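Local coordinates for SMC protein (Pyrococcus furiosus, PDB 3NWC) that dimerises through its hinge domain and binds DNA there, and probably acts in chromosome condensation and partitioning, at the interface of chains A and B. Coordinates in Å, arbitrary orientation; residue numbers count along the deposited sequence, not the author numbering. Chains: chain A/B, SMC protein.

The interface of chains A and B. Residues chain A 62, 90, 92, 126; chain B 158, 160, 162.
A:Arg62 meets B:Glu158 in the dimer interface of the SMC hinge domain. The arginine lies on the 3-10 helix 60-64 of one chain. The glutamate lies in the other chain's loop between strands 156-157 and 163-165. The two side chains approach from opposite directions and form an end-on, two-pronged salt bridge. A:Arg62 NH1 donates a hydrogen bond to carboxylate oxygen B:Glu158 OE2 at 3.1 Å. A:Arg62 NH2 pairs with the syn lone pair of B:Glu158 OE1; the modelled 2.4 Å is too short and doubtful. The guanidinium and carboxylate planes are only 14° apart, so the two groups lie almost in one plane. The arginine chain bends at chi2 (-48°) and then runs extended to its partner. Within chain A, the ring atom A:Phe126 CZ sits 3.6 Å above the centre of the guanidinium plane and probably helps to fix it. B:Ser160 lies off the CE1 corner of the same ring, from helix 121-128, displaced from its plane, with B:Ser160 CB 3.2 Å from A:Phe126 CE1. The hydroxyl B:Ser160 OG accepts a bond from B:Ala162 N at 3.2 Å, which probably helps to hold the loop. The methyl B:Ala162 CB packs against A:Leu92 CD2 at 3.7 Å and A:Thr90 CG2 at 3.9 Å, both from strand 89-93. Charge pairing and apolar packing thus join this loop to the neighbouring subunit. The twofold repeats the patch with chains exchanged, helping to hold the hinge homodimer together.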
loop_
_atom_site.group_PDB
_atom_site.type_symbol
_atom_site.label_atom_id
_atom_site.label_comp_id
_atom_site.label_asym_id
_atom_site.label_seq_id
_atom_site.Cartn_x
_atom_site.Cartn_y
_atom_site.Cartn_z
ATOM N N ARG A 62 6.218 0.589 1.703
ATOM C CA ARG A 62 7.119 -0.363 2.329
ATOM C C ARG A 62 8.193 0.371 3.113
ATOM O O ARG A 62 8.741 -0.154 4.064
ATOM C CB ARG A 62 7.748 -1.290 1.287
ATOM C CG ARG A 62 6.743 -2.191 0.598
ATOM C CD ARG A 62 5.844 -2.848 1.612
ATOM N NE ARG A 62 4.902 -3.762 0.982
ATOM C CZ ARG A 62 4.110 -4.589 1.649
ATOM N NH1 ARG A 62 4.148 -4.630 2.979
ATOM N NH2 ARG A 62 3.288 -5.385 0.980
ATOM N N THR A 90 3.245 -2.296 9.949
ATOM C CA THR A 90 3.494 -3.514 9.208
ATOM C C THR A 90 4.897 -3.991 9.538
ATOM O O THR A 90 5.866 -3.225 9.438
ATOM C CB THR A 90 3.377 -3.267 7.697
ATOM O OG1 THR A 90 2.045 -2.837 7.402
ATOM C CG2 THR A 90 3.664 -4.550 6.918
ATOM N N LEU A 92 8.123 -6.802 9.188
ATOM C CA LEU A 92 8.793 -7.741 8.285
ATOM C C LEU A 92 9.732 -8.661 9.078
ATOM O O LEU A 92 10.840 -8.261 9.433
ATOM C CB LEU A 92 9.586 -6.976 7.224
ATOM C CG LEU A 92 8.823 -5.863 6.487
ATOM C CD1 LEU A 92 9.701 -5.254 5.405
ATOM C CD2 LEU A 92 7.547 -6.409 5.872
ATOM N N PHE A 126 12.553 -8.485 -0.294
ATOM C CA PHE A 126 11.095 -8.572 -0.310
ATOM C C PHE A 126 10.500 -7.288 -0.911
ATOM O O PHE A 126 9.587 -7.341 -1.729
ATOM C CB PHE A 126 10.531 -8.803 1.092
ATOM C CG PHE A 126 9.153 -8.232 1.273
ATOM C CD1 PHE A 126 8.044 -8.884 0.751
ATOM C CD2 PHE A 126 8.977 -7.031 1.923
ATOM C CE1 PHE A 126 6.787 -8.343 0.895
ATOM C CE2 PHE A 126 7.727 -6.492 2.070
ATOM C CZ PHE A 126 6.632 -7.153 1.559
ATOM N N GLU B 158 0.141 -10.739 5.047
ATOM C CA GLU B 158 0.345 -10.807 3.611
ATOM C C GLU B 158 0.992 -12.150 3.307
ATOM O O GLU B 158 1.605 -12.761 4.179
ATOM C CB GLU B 158 1.176 -9.613 3.127
ATOM C CG GLU B 158 0.452 -8.277 3.323
ATOM C CD GLU B 158 1.280 -7.076 2.908
ATOM O OE1 GLU B 158 1.517 -6.907 1.695
ATOM O OE2 GLU B 158 1.681 -6.295 3.798
ATOM N N SER B 160 3.456 -12.785 1.670
ATOM C CA SER B 160 4.898 -12.549 1.742
ATOM C C SER B 160 5.466 -12.841 3.123
ATOM O O SER B 160 6.652 -13.132 3.269
ATOM C CB SER B 160 5.175 -11.077 1.430
ATOM O OG SER B 160 4.598 -10.243 2.438
ATOM N N ALA B 162 4.583 -10.487 5.667
ATOM C CA ALA B 162 4.444 -9.179 6.331
ATOM C C ALA B 162 3.208 -9.169 7.227
ATOM O O ALA B 162 2.121 -9.563 6.798
ATOM C CB ALA B 162 4.346 -8.072 5.306
#